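Local coordinates for glutamate receptor kainate-like protein (Pleurobrachia bachei, PDB 4ZDM), which binds glycine in its ligand-binding domain and probably serves as a subunit of a glycine-activated ion channel of the ionotropic glutamate receptor family, at residues Gly114-Leu119 and Arg147-Leu152; Tyr139-Val144 and Asn162-Asp167; Leu151-Ala154 and Asp160-Arg163. One frame throughout, in Å; residues are numbered along the deposited sequence.

How the contacts relate
Strand 112-121 comes first and meets the start of helix 148-155 in contact 1, closing a connection of 27 residues that includes strand 140-144. Contact 2 begins on that strand, inside the span of contact 1, and ends beyond it on helix 159-167, so the two cross along the chain. Contact 3 closes the short turn between helices 148-155 and 159-167; it starts on Leu151 and Leu152, where contact 1 ends, and shares Asn162 and Arg163 with contact 2. Leu153 joins them physically, packing on Leu116, Val143, Ile164 and Ala165. Together the three tie two successive helices to the sheet containing both strands.

Contact 1. Residues Gly114-Leu119 and Arg147-Leu152; sequences GGLGAL and RNPELL. With NA (sodium ion), chain E; GLY (glycine), chain B.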
loop_
_atom_site.group_PDB
_atom_site.type_symbol
_atom_site.label_atom_id
_atom_site.label_comp_id
_atom_site.label_asym_id
_atom_site.label_seq_id
_atom_site.Cartn_x
_atom_site.Cartn_y
_atom_site.Cartn_z
ATOM N N GLY A 114 -27.338 -2.637 -12.230
ATOM C CA GLY A 114 -28.071 -1.474 -11.752
ATOM C C GLY A 114 -28.650 -0.653 -12.872
ATOM O O GLY A 114 -28.599 -1.004 -14.053
ATOM N N GLY A 115 -29.234 0.468 -12.479
ATOM C CA GLY A 115 -29.775 1.411 -13.426
ATOM C C GLY A 115 -30.092 2.723 -12.707
ATOM O O GLY A 115 -29.904 2.849 -11.524
ATOM N N LEU A 116 -30.518 3.725 -13.464
ATOM C CA LEU A 116 -30.907 5.002 -12.858
ATOM C C LEU A 116 -32.406 5.032 -12.598
ATOM O O LEU A 116 -33.216 4.539 -13.375
ATOM C CB LEU A 116 -30.525 6.172 -13.762
ATOM C CG LEU A 116 -29.029 6.324 -14.074
ATOM C CD1 LEU A 116 -28.753 7.583 -14.933
ATOM C CD2 LEU A 116 -28.188 6.282 -12.845
ATOM N N GLY A 117 -32.742 5.644 -11.490
ATOM C CA GLY A 117 -34.119 5.961 -11.183
ATOM C C GLY A 117 -34.229 7.379 -10.699
ATOM O O GLY A 117 -33.356 7.880 -10.019
ATOM N N ALA A 118 -35.350 7.990 -11.046
ATOM C CA ALA A 118 -35.676 9.348 -10.614
ATOM C C ALA A 118 -36.729 9.236 -9.518
ATOM O O ALA A 118 -37.856 8.799 -9.819
ATOM C CB ALA A 118 -36.177 10.140 -11.784
ATOM N N LEU A 119 -36.359 9.547 -8.273
ATOM C CA LEU A 119 -37.267 9.362 -7.155
ATOM C C LEU A 119 -37.642 10.730 -6.564
ATOM O O LEU A 119 -36.855 11.692 -6.614
ATOM C CB LEU A 119 -36.651 8.418 -6.113
ATOM C CG LEU A 119 -36.817 6.922 -6.387
ATOM C CD1 LEU A 119 -36.111 6.447 -7.650
ATOM C CD2 LEU A 119 -36.343 6.154 -5.138
ATOM N N ARG A 147 -20.135 11.102 -9.148
ATOM C CA ARG A 147 -20.737 9.793 -8.995
ATOM C C ARG A 147 -21.300 9.392 -10.365
ATOM O O ARG A 147 -21.473 10.225 -11.231
ATOM C CB ARG A 147 -21.824 9.845 -7.905
ATOM C CG ARG A 147 -22.386 8.544 -7.487
ATOM C CD ARG A 147 -23.540 8.762 -6.524
ATOM N NE ARG A 147 -24.371 7.608 -6.235
ATOM C CZ ARG A 147 -24.130 6.734 -5.288
ATOM N NH1 ARG A 147 -22.992 6.771 -4.595
ATOM N NH2 ARG A 147 -25.018 5.766 -5.084
ATOM N N ASN A 148 -21.524 8.097 -10.589
ATOM C CA ASN A 148 -21.889 7.606 -11.917
ATOM C C ASN A 148 -23.126 8.214 -12.587
ATOM O O ASN A 148 -23.075 8.475 -13.785
ATOM C CB ASN A 148 -22.040 6.096 -11.807
ATOM C CG ASN A 148 -22.648 5.458 -13.052
ATOM O OD1 ASN A 148 -22.038 5.398 -14.118
ATOM N ND2 ASN A 148 -23.874 4.938 -12.893
ATOM N N PRO A 149 -24.236 8.478 -11.871
ATOM C CA PRO A 149 -25.356 9.072 -12.614
ATOM C C PRO A 149 -25.009 10.373 -13.342
ATOM O O PRO A 149 -25.372 10.467 -14.506
ATOM C CB PRO A 149 -26.434 9.283 -11.528
ATOM C CG PRO A 149 -26.090 8.182 -10.520
ATOM C CD PRO A 149 -24.609 8.193 -10.474
ATOM N N GLU A 150 -24.302 11.312 -12.698
ATOM C CA GLU A 150 -23.910 12.563 -13.336
ATOM C C GLU A 150 -23.044 12.221 -14.544
ATOM O O GLU A 150 -23.267 12.783 -15.614
ATOM C CB GLU A 150 -23.148 13.452 -12.370
ATOM C CG GLU A 150 -22.684 14.778 -12.976
ATOM C CD GLU A 150 -21.639 15.496 -12.126
ATOM O OE1 GLU A 150 -20.637 14.876 -11.684
ATOM O OE2 GLU A 150 -21.834 16.711 -11.912
ATOM N N LEU A 151 -22.078 11.318 -14.359
ATOM C CA LEU A 151 -21.091 10.987 -15.392
ATOM C C LEU A 151 -21.845 10.397 -16.577
ATOM O O LEU A 151 -21.550 10.729 -17.720
ATOM C CB LEU A 151 -20.024 9.995 -14.893
ATOM C CG LEU A 151 -18.801 10.316 -14.026
ATOM C CD1 LEU A 151 -17.795 9.088 -14.046
ATOM C CD2 LEU A 151 -18.103 11.565 -14.486
ATOM N N LEU A 152 -22.780 9.467 -16.331
ATOM C CA LEU A 152 -23.610 8.902 -17.400
ATOM C C LEU A 152 -24.440 9.872 -18.153
ATOM O O LEU A 152 -24.538 9.822 -19.379
ATOM C CB LEU A 152 -24.602 7.862 -16.856
ATOM C CG LEU A 152 -24.038 6.509 -16.566
ATOM C CD1 LEU A 152 -25.175 5.616 -16.052
ATOM C CD2 LEU A 152 -23.315 5.876 -17.786
HETATM NA NA NA E . -20.715 18.249 -10.557
HETATM N N GLY B . -22.100 3.368 -7.319
HETATM C CA GLY B . -21.757 4.800 -7.517
HETATM C C GLY B . -20.618 5.041 -8.444
HETATM O O GLY B . -20.308 6.190 -8.797
HETATM O OXT GLY B . -19.932 4.069 -8.884
HETATM O O HOH W 1 -20.528 19.949 -12.580
#
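Leu116 leaves its strand toward helix 148-155 and presses a methyl against the ring of Pro149, CD2 of Leu116 standing 3.7 Å from CG of Pro149. With CG anti to the carbonyl carbon (chi1 -61°), the leucine reaches across to the first helical turn. This pair is the close-packed part: Phe212 and Phe215 of strand 205-221 also touch Leu116, and no hydrogen bond links strand to helix. Leu152 is a looser neighbour, its CD1 lying 4.2 Å from CD1 of Leu116 in one of two modelled conformers. The helix start belongs to the glycine site of a bilobed, periplasmic-binding-protein-like ligand-binding domain. Asn148 N donates to O of the bound glycine over 2.9 Å, at an N-H...O angle of 148°. Arg147, at the N-cap position, runs extended from CG to NE and lays one guanidinium face under the ligand, whose CA sits 3.7 Å above the centre of that plane. Salt bridges to Glu17 and Asp190 hold the same group, and Phe66 makes a cation-pi contact with it. A leucine in place of Arg147 would probably leave both carboxylates without their mate and the ligand CA without its flat support. The looser side lies across the helix, where partly exposed Glu150 points away from the strand and, in one of its two modelled conformers, binds a sodium ion through OE2 at 2.3 Å, alongside Asp145 and a water.

Contact 2. Residues Tyr139-Val144 and Asn162-Asp167; sequences YQWGVV and NRIAED
Trp141 meets helix 159-167 through the nitrogen edge of its indole: NE1 donates to the backbone O of Ile164 over 2.9 Å. The bond is nearly straight, 165° at the hydrogen. The oxygen lies close to the ring plane, while the donor comes in the carbonyl plane onto a lone pair, at a C=O...N angle of 124°. CG2 of Ile164 lies 3.7 Å from NE1 of Trp141, and CD1 of the same isoleucine stands over one face near the rim, with Asp167 O and a water over the opposite face, also toward the rim. Asp167 lies beside the ring, its CB 3.7 Å from CZ2 of Trp141, and its carboxylate plane is steeply inclined to the indole.

The next shell fixes these groups. The tryptophan CG sits between the backbone N and the carbonyl carbon (chi1 63°), a crowded position that carries the indole across to the helix. Asp167 is held by Arg163, one turn earlier, in a salt bridge from Arg163 NE to Asp167 OD2 of 3.0 Å. The arginine meets the syn side of that oxygen, although out of the carboxylate plane, so OD2 is engaged on the side away from the indole. The water accepts from Trp141 N at 3.1 Å and donates a weak bond to Asp167 O, adding a second, solvent-mediated link between strand and helix.

Farther out, Trp141 also touches Val187 and Ala168, and its backbone pairs with Val169 of the parallel strand 169-171. The Trp141 contacts thus set helix 159-167 against strand 140-144, and Ile164 extends the packing to Ile189 of strand 186-192 and to Leu153 of the preceding helix, 148-155.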
loop_
_atom_site.group_PDB
_atom_site.type_symbol
_atom_site.label_atom_id
_atom_site.label_comp_id
_atom_site.label_asym_id
_atom_site.label_seq_id
_atom_site.Cartn_x
_atom_site.Cartn_y
_atom_site.Cartn_z
ATOM N N TYR A 139 -40.648 21.142 -9.947
ATOM C CA TYR A 139 -39.638 20.332 -9.274
ATOM C C TYR A 139 -38.245 20.731 -9.671
ATOM O O TYR A 139 -37.958 20.904 -10.854
ATOM C CB TYR A 139 -39.829 18.873 -9.617
ATOM C CG TYR A 139 -41.133 18.320 -9.156
ATOM C CD1 TYR A 139 -41.300 17.881 -7.855
ATOM C CD2 TYR A 139 -42.216 18.266 -10.021
ATOM C CE1 TYR A 139 -42.522 17.379 -7.423
ATOM C CE2 TYR A 139 -43.439 17.766 -9.603
ATOM C CZ TYR A 139 -43.583 17.329 -8.307
ATOM O OH TYR A 139 -44.796 16.827 -7.911
ATOM N N GLN A 140 -37.394 20.887 -8.663
ATOM C CA GLN A 140 -35.952 20.852 -8.859
ATOM C C GLN A 140 -35.525 19.390 -9.012
ATOM O O GLN A 140 -36.251 18.473 -8.655
ATOM C CB GLN A 140 -35.200 21.447 -7.679
ATOM C CG GLN A 140 -35.411 22.947 -7.495
ATOM C CD GLN A 140 -34.544 23.474 -6.385
ATOM O OE1 GLN A 140 -34.889 23.348 -5.215
ATOM N NE2 GLN A 140 -33.378 24.011 -6.740
ATOM N N TRP A 141 -34.337 19.180 -9.561
ATOM C CA TRP A 141 -33.772 17.835 -9.525
ATOM C C TRP A 141 -32.275 17.914 -9.300
ATOM O O TRP A 141 -31.653 18.943 -9.498
ATOM C CB TRP A 141 -34.091 17.078 -10.806
ATOM C CG TRP A 141 -33.520 17.652 -12.073
ATOM C CD1 TRP A 141 -32.354 17.259 -12.682
ATOM C CD2 TRP A 141 -34.082 18.663 -12.912
ATOM N NE1 TRP A 141 -32.153 17.966 -13.831
ATOM C CE2 TRP A 141 -33.204 18.838 -13.996
ATOM C CE3 TRP A 141 -35.247 19.449 -12.845
ATOM C CZ2 TRP A 141 -33.442 19.765 -15.004
ATOM C CZ3 TRP A 141 -35.472 20.365 -13.854
ATOM C CH2 TRP A 141 -34.580 20.495 -14.927
ATOM N N GLY A 142 -31.691 16.801 -8.851
ATOM C CA GLY A 142 -30.317 16.762 -8.445
ATOM C C GLY A 142 -29.602 15.440 -8.671
ATOM O O GLY A 142 -30.220 14.402 -8.748
ATOM N N VAL A 143 -28.284 15.539 -8.760
ATOM C CA VAL A 143 -27.379 14.393 -8.883
ATOM C C VAL A 143 -26.182 14.647 -7.981
ATOM O O VAL A 143 -25.856 15.823 -7.685
ATOM C CB VAL A 143 -26.927 14.147 -10.351
ATOM C CG1 VAL A 143 -28.081 13.800 -11.194
ATOM C CG2 VAL A 143 -26.166 15.318 -10.904
ATOM N N VAL A 144 -25.500 13.588 -7.565
ATOM C CA VAL A 144 -24.260 13.693 -6.794
ATOM C C VAL A 144 -23.074 14.013 -7.678
ATOM O O VAL A 144 -22.864 13.374 -8.699
ATOM C CB VAL A 144 -23.957 12.425 -6.026
ATOM C CG1 VAL A 144 -22.790 12.577 -5.098
ATOM C CG2 VAL A 144 -25.155 11.967 -5.236
ATOM N N ASN A 162 -28.106 14.929 -21.355
ATOM C CA ASN A 162 -27.043 15.887 -21.089
ATOM C C ASN A 162 -27.615 17.108 -20.391
ATOM O O ASN A 162 -27.005 17.655 -19.479
ATOM C CB ASN A 162 -26.328 16.385 -22.366
ATOM C CG ASN A 162 -25.671 15.283 -23.221
ATOM O OD1 ASN A 162 -25.420 15.512 -24.417
ATOM N ND2 ASN A 162 -25.355 14.137 -22.647
ATOM N N ARG A 163 -28.792 17.539 -20.843
ATOM C CA ARG A 163 -29.426 18.741 -20.295
ATOM C C ARG A 163 -29.889 18.476 -18.855
ATOM O O ARG A 163 -29.790 19.342 -17.999
ATOM C CB ARG A 163 -30.604 19.164 -21.188
ATOM C CG ARG A 163 -31.341 20.426 -20.748
ATOM C CD ARG A 163 -30.888 21.676 -21.509
ATOM N NE ARG A 163 -31.448 22.834 -20.839
ATOM C CZ ARG A 163 -32.474 23.558 -21.294
ATOM N NH1 ARG A 163 -33.035 23.247 -22.434
ATOM N NH2 ARG A 163 -32.917 24.568 -20.605
ATOM N N ILE A 164 -30.418 17.283 -18.613
ATOM C CA ILE A 164 -30.735 16.888 -17.231
ATOM C C ILE A 164 -29.504 17.053 -16.316
ATOM O O ILE A 164 -29.612 17.571 -15.207
ATOM C CB ILE A 164 -31.269 15.449 -17.224
ATOM C CG1 ILE A 164 -32.653 15.362 -17.869
ATOM C CG2 ILE A 164 -31.270 14.918 -15.772
ATOM C CD1 ILE A 164 -33.783 15.875 -16.994
ATOM N N ALA A 165 -28.314 16.606 -16.735
ATOM C CA ALA A 165 -27.159 16.703 -15.860
ATOM C C ALA A 165 -26.745 18.146 -15.698
ATOM O O ALA A 165 -26.358 18.561 -14.611
ATOM C CB ALA A 165 -26.023 15.883 -16.406
ATOM N N GLU A 166 -26.806 18.881 -16.813
ATOM C CA GLU A 166 -26.403 20.287 -16.868
ATOM C C GLU A 166 -27.181 21.118 -15.856
ATOM O O GLU A 166 -26.611 21.858 -15.073
ATOM C CB GLU A 166 -26.632 20.838 -18.293
ATOM C CG GLU A 166 -26.397 22.336 -18.501
ATOM C CD GLU A 166 -26.835 22.850 -19.914
ATOM O OE1 GLU A 166 -26.884 22.065 -20.905
ATOM O OE2 GLU A 166 -27.153 24.056 -20.025
ATOM N N ASP A 167 -28.487 20.950 -15.867
ATOM C CA ASP A 167 -29.364 21.789 -15.054
ATOM C C ASP A 167 -29.675 21.216 -13.670
ATOM O O ASP A 167 -30.349 21.838 -12.845
ATOM C CB ASP A 167 -30.652 22.035 -15.802
ATOM C CG ASP A 167 -30.448 22.974 -16.997
ATOM O OD1 ASP A 167 -29.430 23.683 -17.036
ATOM O OD2 ASP A 167 -31.287 22.969 -17.890
HETATM O O HOH W 2 -32.987 21.670 -10.856
#

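Contact 3. Residues Leu151-Ala154 and Asp160-Arg163; sequences LLLA and DYNR. With NA (sodium ion), chain F; SO4 (sulfate ion), chain C.
Leu153 and Tyr161 meet at a slant, the leucine methyl CD2 lying 3.8 Å from CD1 of the tyrosine ring. Tyr161 starts toward helix 148-155, but with CG anti to the carbonyl carbon (chi1 -76°) its phenol leads away from residues 151-154. Its hydroxyl OH donates to O2 of a sulfate at 2.7 Å, with that oxygen near the ring plane; the anion, probably from the crystallisation liquor, is also bound by Gln213 N. Phe212 lies against the phenol with the two ring planes only about 15° apart, and it touches Leu153 as well.

Asn162 leaves its helix in a different direction, its amide coming in to the end of helix 148-155. ND2 of Asn162 donates to Leu153 O over 3.0 Å, with 156° at the hydrogen. The acceptor lies in the amide plane, and the donor lies in the carbonyl plane. The same nitrogen bonds to Asn156 O in the intervening turn. Backbones approach closely here: Ala154 and Asn162 have their CA atoms 4.6 Å apart.

On the outer side, a sodium ion is coordinated by Asp160 OD1, with a metal-oxygen distance of 2.2 Å. A water on that ion accepts from Arg163 NH1. Two successive helices joined by a short turn thus pack on the sheet of one lobe of the bilobed, periplasmic-binding-protein-like domain, the Asn162 amide bridging the last turn of the first helix and the connecting turn.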
loop_
_atom_site.group_PDB
_atom_site.type_symbol
_atom_site.label_atom_id
_atom_site.label_comp_id
_atom_site.label_asym_id
_atom_site.label_seq_id
_atom_site.Cartn_x
_atom_site.Cartn_y
_atom_site.Cartn_z
ATOM N N LEU A 151 -22.078 11.318 -14.359
ATOM C CA LEU A 151 -21.091 10.987 -15.392
ATOM C C LEU A 151 -21.845 10.397 -16.577
ATOM O O LEU A 151 -21.550 10.729 -17.720
ATOM C CB LEU A 151 -20.024 9.995 -14.893
ATOM C CG LEU A 151 -18.801 10.316 -14.026
ATOM C CD1 LEU A 151 -17.795 9.088 -14.046
ATOM C CD2 LEU A 151 -18.103 11.565 -14.486
ATOM N N LEU A 152 -22.780 9.467 -16.331
ATOM C CA LEU A 152 -23.610 8.902 -17.400
ATOM C C LEU A 152 -24.440 9.872 -18.153
ATOM O O LEU A 152 -24.538 9.822 -19.379
ATOM C CB LEU A 152 -24.602 7.862 -16.856
ATOM C CG LEU A 152 -24.038 6.509 -16.566
ATOM C CD1 LEU A 152 -25.175 5.616 -16.052
ATOM C CD2 LEU A 152 -23.315 5.876 -17.786
ATOM N N LEU A 153 -25.119 10.715 -17.413
ATOM C CA LEU A 153 -26.052 11.622 -18.031
ATOM C C LEU A 153 -25.265 12.646 -18.852
ATOM O O LEU A 153 -25.656 12.935 -19.954
ATOM C CB LEU A 153 -26.921 12.306 -16.994
ATOM C CG LEU A 153 -27.872 11.379 -16.258
ATOM C CD1 LEU A 153 -28.385 12.113 -15.058
ATOM C CD2 LEU A 153 -29.017 10.938 -17.146
ATOM N N ALA A 154 -24.110 13.097 -18.357
ATOM C CA ALA A 154 -23.340 14.134 -19.047
ATOM C C ALA A 154 -22.617 13.583 -20.251
ATOM O O ALA A 154 -22.321 14.347 -21.182
ATOM C CB ALA A 154 -22.350 14.774 -18.098
ATOM N N ASP A 160 -30.835 15.314 -24.405
ATOM C CA ASP A 160 -31.786 15.638 -23.317
ATOM C C ASP A 160 -31.249 15.134 -21.953
ATOM O O ASP A 160 -31.459 15.792 -20.950
ATOM C CB ASP A 160 -33.185 15.033 -23.527
ATOM C CG ASP A 160 -33.942 15.630 -24.709
ATOM O OD1 ASP A 160 -33.811 16.834 -24.979
ATOM O OD2 ASP A 160 -34.697 14.873 -25.360
ATOM N N TYR A 161 -30.633 13.947 -21.919
ATOM C CA TYR A 161 -29.976 13.481 -20.687
ATOM C C TYR A 161 -28.823 14.425 -20.336
ATOM O O TYR A 161 -28.566 14.720 -19.174
ATOM C CB TYR A 161 -29.503 12.029 -20.847
ATOM C CG TYR A 161 -30.604 10.991 -20.766
ATOM C CD1 TYR A 161 -31.646 11.123 -19.858
ATOM C CD2 TYR A 161 -30.555 9.832 -21.539
ATOM C CE1 TYR A 161 -32.652 10.164 -19.775
ATOM C CE2 TYR A 161 -31.544 8.854 -21.434
ATOM C CZ TYR A 161 -32.588 9.027 -20.563
ATOM O OH TYR A 161 -33.575 8.052 -20.449
ATOM N N ASN A 162 -28.106 14.929 -21.355
ATOM C CA ASN A 162 -27.043 15.887 -21.089
ATOM C C ASN A 162 -27.615 17.108 -20.391
ATOM O O ASN A 162 -27.005 17.655 -19.479
ATOM C CB ASN A 162 -26.328 16.385 -22.366
ATOM C CG ASN A 162 -25.671 15.283 -23.221
ATOM O OD1 ASN A 162 -25.420 15.512 -24.417
ATOM N ND2 ASN A 162 -25.355 14.137 -22.647
ATOM N N ARG A 163 -28.792 17.539 -20.843
ATOM C CA ARG A 163 -29.426 18.741 -20.295
ATOM C C ARG A 163 -29.889 18.476 -18.855
ATOM O O ARG A 163 -29.790 19.342 -17.999
ATOM C CB ARG A 163 -30.604 19.164 -21.188
ATOM C CG ARG A 163 -31.341 20.426 -20.748
ATOM C CD ARG A 163 -30.888 21.676 -21.509
ATOM N NE ARG A 163 -31.448 22.834 -20.839
ATOM C CZ ARG A 163 -32.474 23.558 -21.294
ATOM N NH1 ARG A 163 -33.035 23.247 -22.434
ATOM N NH2 ARG A 163 -32.917 24.568 -20.605
HETATM NA NA NA F . -32.824 18.691 -24.247
HETATM S S SO4 C . -33.100 4.292 -21.661
HETATM O O1 SO4 C . -34.546 4.200 -21.391
HETATM O O2 SO4 C . -32.693 5.704 -21.513
HETATM O O3 SO4 C . -32.439 3.264 -20.820
HETATM O O4 SO4 C . -32.780 3.914 -23.033
HETATM O O HOH W 3 -33.615 20.719 -24.072
#